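Local coordinates for protein quinone oxidoreductase (Thermus thermophilus, PDB 1IZ0) that binds NADPH and probably uses it to reduce quinones, at residues R31-G36 against V64-G69; R71-V76 against L93-G98; S158-L163 against A174-E179. One frame throughout, in Å; residues are numbered along the deposited sequence.

Interaction 1: R31-G36 against V64-G69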
loop_
_atom_site.group_PDB
_atom_site.type_symbol
_atom_site.label_atom_id
_atom_site.label_comp_id
_atom_site.label_asym_id
_atom_site.label_seq_id
_atom_site.Cartn_x
_atom_site.Cartn_y
_atom_site.Cartn_z
ATOM N N ARG A 31 -15.635 5.358 -15.419
ATOM C CA ARG A 31 -16.725 5.334 -14.464
ATOM C C ARG A 31 -16.245 4.433 -13.341
ATOM O O ARG A 31 -15.945 3.257 -13.554
ATOM C CB ARG A 31 -18.017 4.794 -15.096
ATOM C CG ARG A 31 -17.852 3.575 -15.970
ATOM C CD ARG A 31 -19.206 3.126 -16.537
ATOM N NE ARG A 31 -20.051 2.526 -15.507
ATOM C CZ ARG A 31 -19.807 1.348 -14.941
ATOM N NH1 ARG A 31 -18.747 0.643 -15.312
ATOM N NH2 ARG A 31 -20.612 0.876 -14.000
ATOM N N VAL A 32 -16.160 5.017 -12.151
ATOM C CA VAL A 32 -15.686 4.350 -10.949
ATOM C C VAL A 32 -16.568 3.228 -10.387
ATOM O O VAL A 32 -17.790 3.367 -10.265
ATOM C CB VAL A 32 -15.448 5.404 -9.839
ATOM C CG1 VAL A 32 -14.782 4.771 -8.632
ATOM C CG2 VAL A 32 -14.591 6.541 -10.389
ATOM N N GLU A 33 -15.927 2.113 -10.045
ATOM C CA GLU A 33 -16.615 0.967 -9.462
ATOM C C GLU A 33 -16.167 0.778 -8.015
ATOM O O GLU A 33 -16.972 0.453 -7.143
ATOM C CB GLU A 33 -16.312 -0.305 -10.257
ATOM C CG GLU A 33 -16.984 -0.360 -11.619
ATOM C CD GLU A 33 -16.660 -1.640 -12.365
ATOM O OE1 GLU A 33 -15.476 -1.851 -12.701
ATOM O OE2 GLU A 33 -17.585 -2.440 -12.607
ATOM N N ALA A 34 -14.879 0.989 -7.763
ATOM C CA ALA A 34 -14.340 0.826 -6.420
ATOM C C ALA A 34 -13.180 1.784 -6.178
ATOM O O ALA A 34 -12.517 2.234 -7.118
ATOM C CB ALA A 34 -13.886 -0.617 -6.208
ATOM N N VAL A 35 -12.950 2.099 -4.908
ATOM C CA VAL A 35 -11.880 3.001 -4.526
ATOM C C VAL A 35 -11.172 2.411 -3.320
ATOM O O VAL A 35 -11.809 2.082 -2.317
ATOM C CB VAL A 35 -12.433 4.397 -4.145
ATOM C CG1 VAL A 35 -11.290 5.354 -3.907
ATOM C CG2 VAL A 35 -13.343 4.924 -5.245
ATOM N N GLY A 36 -9.858 2.260 -3.417
ATOM C CA GLY A 36 -9.110 1.717 -2.301
ATOM C C GLY A 36 -8.580 2.867 -1.467
ATOM O O GLY A 36 -7.996 3.797 -2.005
ATOM N N VAL A 64 -10.572 2.036 -9.497
ATOM C CA VAL A 64 -10.833 0.908 -10.382
ATOM C C VAL A 64 -12.132 1.252 -11.108
ATOM O O VAL A 64 -13.116 1.654 -10.479
ATOM C CB VAL A 64 -11.013 -0.402 -9.600
ATOM C CG1 VAL A 64 -11.512 -1.499 -10.526
ATOM C CG2 VAL A 64 -9.685 -0.813 -8.992
ATOM N N GLY A 65 -12.135 1.121 -12.429
ATOM C CA GLY A 65 -13.337 1.456 -13.168
ATOM C C GLY A 65 -13.354 1.021 -14.618
ATOM O O GLY A 65 -12.427 0.371 -15.103
ATOM N N VAL A 66 -14.407 1.416 -15.319
ATOM C CA VAL A 66 -14.577 1.035 -16.710
ATOM C C VAL A 66 -14.390 2.151 -17.730
ATOM O O VAL A 66 -14.814 3.289 -17.525
ATOM C CB VAL A 66 -15.975 0.413 -16.918
ATOM C CG1 VAL A 66 -16.179 0.057 -18.384
ATOM C CG2 VAL A 66 -16.124 -0.824 -16.042
ATOM N N VAL A 67 -13.747 1.803 -18.837
ATOM C CA VAL A 67 -13.517 2.733 -19.935
ATOM C C VAL A 67 -13.832 1.966 -21.215
ATOM O O VAL A 67 -13.094 1.056 -21.598
ATOM C CB VAL A 67 -12.054 3.214 -19.987
ATOM C CG1 VAL A 67 -11.860 4.172 -21.158
ATOM C CG2 VAL A 67 -11.686 3.894 -18.683
ATOM N N GLU A 68 -14.944 2.318 -21.854
ATOM C CA GLU A 68 -15.364 1.661 -23.085
ATOM C C GLU A 68 -15.448 0.152 -22.899
ATOM O O GLU A 68 -14.813 -0.611 -23.626
ATOM C CB GLU A 68 -14.394 2.001 -24.222
ATOM N N GLY A 69 -16.224 -0.274 -21.909
ATOM C CA GLY A 69 -16.393 -1.697 -21.662
ATOM C C GLY A 69 -15.265 -2.458 -20.984
ATOM O O GLY A 69 -15.463 -3.602 -20.566
#
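Glu33 and Ala34 both face Val64, which makes a classic beta bulge in the antiparallel pairing of strands 27-37 and 62-67. Both strands belong to the GroES-like domain. The tight end of the contact is built on Val64 O, which takes two N-H groups. Glu33 N reaches Val64 O at 2.9 Å in a nearly straight bond lying in the carbonyl plane. Ala34 N gives Val64 O a second bond, which is long and weak at 3.3 Å. Val64 N returns a bond to Ala34 O at 3.1 Å. The side chains of Ala34 and Val64 lie on the same face of the sheet, where helix 101-105 covers them with Ala104 and Ala105. Next along the strand, Gly65 pairs with Val32. With no side chain on Gly65, its CA comes within 3.2 Å of Arg31 O; a side chain at Gly65 would run into Arg31 O. Val32 turns to the other face, onto Val85 and Leu302.

The other end is more open to solvent. Here Arg31 and Val66 form a hydrogen-bonded pair, with Val66 N 3.0 Å from Arg31 O and a matching bond back from Arg31 N. Arg31 CG stands between the backbone N and the carbonyl carbon (chi1 44°), close to Val66 O. The two side chains then run side by side, pointing the same way. Glu33 OE1 comes within 3.6 Å of Val66 CG2, but its charge is paired with Arg71. Val66 CB lies in the plane of the Arg31 guanidinium, at its edge, 3.2 Å from Arg31 NH1.

Interaction 2: R71-V76 against L93-G98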
loop_
_atom_site.group_PDB
_atom_site.type_symbol
_atom_site.label_atom_id
_atom_site.label_comp_id
_atom_site.label_asym_id
_atom_site.label_seq_id
_atom_site.Cartn_x
_atom_site.Cartn_y
_atom_site.Cartn_z
ATOM N N ARG A 71 -12.364 -2.840 -17.876
ATOM C CA ARG A 71 -12.000 -2.420 -16.524
ATOM C C ARG A 71 -10.494 -2.220 -16.315
ATOM O O ARG A 71 -9.674 -3.061 -16.700
ATOM C CB ARG A 71 -12.522 -3.434 -15.508
ATOM C CG ARG A 71 -12.162 -3.117 -14.057
ATOM C CD ARG A 71 -12.849 -4.100 -13.125
ATOM N NE ARG A 71 -14.297 -4.048 -13.287
ATOM C CZ ARG A 71 -15.103 -5.094 -13.133
ATOM N NH1 ARG A 71 -14.601 -6.283 -12.812
ATOM N NH2 ARG A 71 -16.413 -4.955 -13.300
ATOM N N TYR A 72 -10.151 -1.106 -15.677
ATOM C CA TYR A 72 -8.764 -0.743 -15.405
ATOM C C TYR A 72 -8.616 -0.260 -13.969
ATOM O O TYR A 72 -9.594 0.132 -13.327
ATOM C CB TYR A 72 -8.328 0.416 -16.303
ATOM C CG TYR A 72 -8.307 0.142 -17.788
ATOM C CD1 TYR A 72 -7.192 -0.436 -18.392
ATOM C CD2 TYR A 72 -9.383 0.508 -18.597
ATOM C CE1 TYR A 72 -7.141 -0.635 -19.773
ATOM C CE2 TYR A 72 -9.346 0.316 -19.979
ATOM C CZ TYR A 72 -8.218 -0.253 -20.560
ATOM O OH TYR A 72 -8.153 -0.409 -21.928
ATOM N N ALA A 73 -7.380 -0.283 -13.483
ATOM C CA ALA A 73 -7.056 0.209 -12.149
ATOM C C ALA A 73 -6.194 1.435 -12.427
ATOM O O ALA A 73 -5.532 1.503 -13.464
ATOM C CB ALA A 73 -6.258 -0.825 -11.369
ATOM N N ALA A 74 -6.196 2.409 -11.528
ATOM C CA ALA A 74 -5.380 3.590 -11.765
ATOM C C ALA A 74 -5.061 4.367 -10.507
ATOM O O ALA A 74 -5.828 4.366 -9.546
ATOM C CB ALA A 74 -6.071 4.512 -12.769
ATOM N N LEU A 75 -3.907 5.021 -10.521
ATOM C CA LEU A 75 -3.492 5.863 -9.416
ATOM C C LEU A 75 -3.689 7.279 -9.917
ATOM O O LEU A 75 -3.148 7.662 -10.956
ATOM C CB LEU A 75 -2.027 5.629 -9.059
ATOM C CG LEU A 75 -1.799 4.365 -8.234
ATOM C CD1 LEU A 75 -0.363 4.286 -7.791
ATOM C CD2 LEU A 75 -2.716 4.402 -7.021
ATOM N N VAL A 76 -4.492 8.044 -9.191
ATOM C CA VAL A 76 -4.785 9.422 -9.560
ATOM C C VAL A 76 -4.362 10.279 -8.369
ATOM O O VAL A 76 -4.193 9.761 -7.265
ATOM C CB VAL A 76 -6.305 9.589 -9.832
ATOM C CG1 VAL A 76 -6.599 10.972 -10.330
ATOM C CG2 VAL A 76 -6.769 8.573 -10.863
ATOM N N LEU A 93 -4.098 0.786 -15.868
ATOM C CA LEU A 93 -3.497 -0.503 -15.567
ATOM C C LEU A 93 -4.467 -1.636 -15.927
ATOM O O LEU A 93 -5.495 -1.808 -15.273
ATOM C CB LEU A 93 -3.144 -0.542 -14.078
ATOM C CG LEU A 93 -2.256 -1.664 -13.555
ATOM C CD1 LEU A 93 -3.066 -2.934 -13.386
ATOM C CD2 LEU A 93 -1.089 -1.867 -14.519
ATOM N N PRO A 94 -4.149 -2.421 -16.977
ATOM C CA PRO A 94 -4.991 -3.538 -17.423
ATOM C C PRO A 94 -5.097 -4.609 -16.342
ATOM O O PRO A 94 -4.117 -4.917 -15.657
ATOM C CB PRO A 94 -4.258 -4.062 -18.665
ATOM C CG PRO A 94 -3.446 -2.906 -19.118
ATOM C CD PRO A 94 -2.954 -2.314 -17.829
ATOM N N LEU A 95 -6.284 -5.185 -16.206
ATOM C CA LEU A 95 -6.524 -6.209 -15.198
ATOM C C LEU A 95 -6.834 -7.550 -15.836
ATOM O O LEU A 95 -7.323 -7.608 -16.963
ATOM C CB LEU A 95 -7.694 -5.787 -14.306
ATOM C CG LEU A 95 -7.539 -4.430 -13.613
ATOM C CD1 LEU A 95 -8.853 -4.012 -12.989
ATOM C CD2 LEU A 95 -6.461 -4.521 -12.556
ATOM N N PRO A 96 -6.549 -8.653 -15.123
ATOM C CA PRO A 96 -6.822 -9.991 -15.656
ATOM C C PRO A 96 -8.330 -10.200 -15.653
ATOM O O PRO A 96 -9.018 -9.699 -14.768
ATOM C CB PRO A 96 -6.139 -10.922 -14.653
ATOM C CG PRO A 96 -5.140 -10.043 -13.957
ATOM C CD PRO A 96 -5.866 -8.742 -13.823
ATOM N N GLU A 97 -8.839 -10.938 -16.634
ATOM C CA GLU A 97 -10.266 -11.212 -16.709
ATOM C C GLU A 97 -10.738 -11.868 -15.422
ATOM O O GLU A 97 -10.059 -12.738 -14.880
ATOM C CB GLU A 97 -10.556 -12.145 -17.886
ATOM C CG GLU A 97 -10.307 -11.504 -19.228
ATOM C CD GLU A 97 -11.290 -10.389 -19.501
ATOM O OE1 GLU A 97 -10.897 -9.383 -20.137
ATOM O OE2 GLU A 97 -12.463 -10.529 -19.078
ATOM N N GLY A 98 -11.897 -11.444 -14.928
ATOM C CA GLY A 98 -12.438 -12.034 -13.717
ATOM C C GLY A 98 -12.020 -11.409 -12.394
ATOM O O GLY A 98 -12.619 -11.712 -11.360
HETATM O O HOH W 1 -8.516 -4.972 -18.400
#
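Arg71 carries CG anti to its backbone N (chi1 178°), and Leu95 carries CG anti to its own carbonyl carbon (chi1 -56°). Chi2 of Leu95 (169°) then carries CD1 on to 3.6 Å from Arg71 CG, and the two side chains cross obliquely. The contact is a short antiparallel pairing, in which residues 93-94 run beside strand 70-75 in the sheet of the GroES-like domain. Its backbone core is the hydrogen-bonded pair Ala73 and Leu93. Ala73 N meets a lone pair of Leu93 O at 3.0 Å. The return bond from Leu93 N to Ala73 O, 2.9 Å, is more bent at the hydrogen, yet it arrives nearly along the C=O axis.

Side chains pack on both faces of this pair. Ala73 CB sits 3.9 Å from Leu95 CD2, and helix 101-105 adds Ala104 against Leu95. An alanine in place of Leu95 would lose both methyl branches and would probably leave a gap between Arg71 CG, Ala73 CB and Ala104. On the other face, the Tyr72 ring turns its edge to the Leu93-Pro94 peptide. Tyr72 CE1 is 4.4 Å from Pro94 CG, a light apolar touch. At the backbone, Tyr72 CA makes a C-H...O contact of 3.4 Å with Leu93 O. The polar end of Arg71 reaches beyond this contact, to a salt bridge with Glu33 and a weak bond to Leu99 O. Past Pro94 the backbones are joined through a water, which donates to Arg71 O at 2.8 Å and accepts from Leu95 N at 3.1 Å.

Interaction 3: S158-L163 against A174-E179; sequences SRPEKL and AATYAE. With SO4 (sulfate ion), chain B.
Sulfate O4 is gripped by two groups of the 158-163 loop: Lys162 NZ at 2.7 Å and Ser158 OG at 2.9 Å. Ser158 N adds a bond of 2.9 Å to sulfate O2. Tyr177 OH closes the ring of donors from the other segment, 2.8 Å from sulfate O3, and O3 lies at the edge of the tyrosine ring in its plane. The sulfate probably came from the crystallisation liquor. Ser158, Lys162 and Tyr177 bind NADPH, which is absent here; the sulfate's position is consistent with a site for one of its phosphates. Lys162 NZ also donates to Arg292 O. Tyr177 OH is further bonded to Ala133 N, and its ring makes a cation-pi contact with Arg197.

No hydrogen bond joins the two segments directly. Besides sharing the sulfate, they touch where Tyr177 CE2 comes 3.4 Å from Ser158 N, and they pack through apolar groups farther off. Leu163 CG, anti to the carbonyl carbon (chi1 -55°), is set on the side of strand 173-176. Leu163 CD2 lies 3.6 Å from Ala175 O. Leu163 CB rests on Ala174 CB at 3.9 Å. Thr176 CG2 touches both Pro160 CG, at 4.0 Å, and Leu163 CD1.

The 158-163 loop leads from strand 152-157 into helix 164-168, and strand 173-176 returns parallel beside 152-157 at the border of the six-stranded Rossmann sheet, a beta-alpha-beta crossover.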
loop_
_atom_site.group_PDB
_atom_site.type_symbol
_atom_site.label_atom_id
_atom_site.label_comp_id
_atom_site.label_asym_id
_atom_site.label_seq_id
_atom_site.Cartn_x
_atom_site.Cartn_y
_atom_site.Cartn_z
ATOM N N SER A 158 0.267 -6.814 15.994
ATOM C CA SER A 158 0.037 -6.469 17.394
ATOM C C SER A 158 -0.679 -7.526 18.238
ATOM O O SER A 158 -0.304 -7.775 19.380
ATOM C CB SER A 158 -0.755 -5.162 17.481
ATOM O OG SER A 158 -2.020 -5.290 16.844
ATOM N N ARG A 159 -1.704 -8.144 17.668
ATOM C CA ARG A 159 -2.510 -9.126 18.382
ATOM C C ARG A 159 -2.332 -10.534 17.818
ATOM O O ARG A 159 -2.178 -10.714 16.612
ATOM C CB ARG A 159 -3.988 -8.716 18.281
ATOM C CG ARG A 159 -4.761 -8.665 19.594
ATOM C CD ARG A 159 -5.855 -9.746 19.676
ATOM N NE ARG A 159 -5.307 -11.096 19.843
ATOM C CZ ARG A 159 -6.030 -12.177 20.131
ATOM N NH1 ARG A 159 -7.343 -12.083 20.286
ATOM N NH2 ARG A 159 -5.436 -13.354 20.281
ATOM N N PRO A 160 -2.347 -11.553 18.692
ATOM C CA PRO A 160 -2.192 -12.938 18.243
ATOM C C PRO A 160 -3.227 -13.295 17.173
ATOM O O PRO A 160 -2.941 -14.070 16.269
ATOM C CB PRO A 160 -2.399 -13.737 19.526
ATOM C CG PRO A 160 -1.837 -12.821 20.577
ATOM C CD PRO A 160 -2.402 -11.479 20.164
ATOM N N GLU A 161 -4.422 -12.717 17.272
ATOM C CA GLU A 161 -5.482 -13.001 16.306
ATOM C C GLU A 161 -5.197 -12.454 14.904
ATOM O O GLU A 161 -5.929 -12.749 13.962
ATOM C CB GLU A 161 -6.818 -12.439 16.798
ATOM C CG GLU A 161 -6.940 -10.927 16.664
ATOM C CD GLU A 161 -8.303 -10.412 17.084
ATOM O OE1 GLU A 161 -8.642 -10.528 18.281
ATOM O OE2 GLU A 161 -9.038 -9.891 16.216
ATOM N N LYS A 162 -4.142 -11.657 14.760
ATOM C CA LYS A 162 -3.796 -11.098 13.451
ATOM C C LYS A 162 -2.696 -11.887 12.746
ATOM O O LYS A 162 -2.352 -11.600 11.598
ATOM C CB LYS A 162 -3.327 -9.649 13.592
ATOM C CG LYS A 162 -4.398 -8.673 14.026
ATOM C CD LYS A 162 -3.847 -7.256 14.056
ATOM C CE LYS A 162 -4.933 -6.243 14.368
ATOM N NZ LYS A 162 -4.355 -4.885 14.533
ATOM N N LEU A 163 -2.161 -12.893 13.427
ATOM C CA LEU A 163 -1.064 -13.683 12.889
ATOM C C LEU A 163 -1.415 -14.818 11.927
ATOM O O LEU A 163 -0.584 -15.210 11.112
ATOM C CB LEU A 163 -0.241 -14.228 14.051
ATOM C CG LEU A 163 0.255 -13.149 15.015
ATOM C CD1 LEU A 163 1.030 -13.804 16.147
ATOM C CD2 LEU A 163 1.138 -12.150 14.267
ATOM N N ALA A 174 5.203 -16.137 12.251
ATOM C CA ALA A 174 4.422 -14.925 12.488
ATOM C C ALA A 174 4.547 -14.648 13.979
ATOM O O ALA A 174 4.475 -15.576 14.782
ATOM C CB ALA A 174 2.959 -15.146 12.103
ATOM N N ALA A 175 4.741 -13.390 14.361
ATOM C CA ALA A 175 4.910 -13.083 15.776
ATOM C C ALA A 175 4.379 -11.720 16.197
ATOM O O ALA A 175 4.240 -10.817 15.379
ATOM C CB ALA A 175 6.381 -13.193 16.138
ATOM N N THR A 176 4.075 -11.574 17.484
ATOM C CA THR A 176 3.596 -10.299 17.990
ATOM C C THR A 176 4.836 -9.423 18.114
ATOM O O THR A 176 5.956 -9.934 18.203
ATOM C CB THR A 176 2.941 -10.442 19.370
ATOM O OG1 THR A 176 3.885 -11.017 20.278
ATOM C CG2 THR A 176 1.702 -11.332 19.292
ATOM N N TYR A 177 4.650 -8.110 18.115
ATOM C CA TYR A 177 5.791 -7.213 18.204
ATOM C C TYR A 177 6.707 -7.509 19.387
ATOM O O TYR A 177 7.928 -7.436 19.268
ATOM C CB TYR A 177 5.310 -5.757 18.248
ATOM C CG TYR A 177 4.607 -5.333 16.974
ATOM C CD1 TYR A 177 5.207 -5.530 15.731
ATOM C CD2 TYR A 177 3.340 -4.746 17.007
ATOM C CE1 TYR A 177 4.568 -5.155 14.552
ATOM C CE2 TYR A 177 2.689 -4.370 15.830
ATOM C CZ TYR A 177 3.307 -4.578 14.605
ATOM O OH TYR A 177 2.670 -4.218 13.428
ATOM N N ALA A 178 6.127 -7.866 20.524
ATOM C CA ALA A 178 6.920 -8.147 21.716
ATOM C C ALA A 178 7.887 -9.318 21.532
ATOM O O ALA A 178 8.966 -9.340 22.137
ATOM C CB ALA A 178 5.994 -8.418 22.905
ATOM N N GLU A 179 7.512 -10.287 20.703
ATOM C CA GLU A 179 8.369 -11.453 20.493
ATOM C C GLU A 179 9.287 -11.400 19.272
ATOM O O GLU A 179 10.094 -12.304 19.069
ATOM C CB GLU A 179 7.516 -12.729 20.466
ATOM C CG GLU A 179 6.167 -12.571 19.787
ATOM C CD GLU A 179 5.210 -13.716 20.106
ATOM O OE1 GLU A 179 5.134 -14.102 21.292
ATOM O OE2 GLU A 179 4.530 -14.218 19.182
HETATM S S SO4 B . -0.920 -3.765 13.726
HETATM O O1 SO4 B . -1.603 -3.553 12.265
HETATM O O2 SO4 B . -0.601 -5.178 13.793
HETATM O O3 SO4 B . 0.133 -2.996 13.844
HETATM O O4 SO4 B . -2.009 -3.482 14.628
#

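Following the chain from the N terminus, interaction 1 closes a loop of 27 residues that includes helix 39-46. Interaction 2 then closes a shorter one holding strand 84-88. Interaction 3 closes the shortest, around helix 164-168. The three follow in series, and none encloses or crosses another. Interactions 1 and 2 touch, because strands 62-67 and 70-75 are neighbours in the same sheet. Gly65 O lies 2.8 Å from Tyr72 N, a probable hydrogen bond, and a salt bridge also spans the two. Interaction 3 belongs to the Rossmann sheet, across the centre of the chain, with its centre about 36 Å from that of interaction 1.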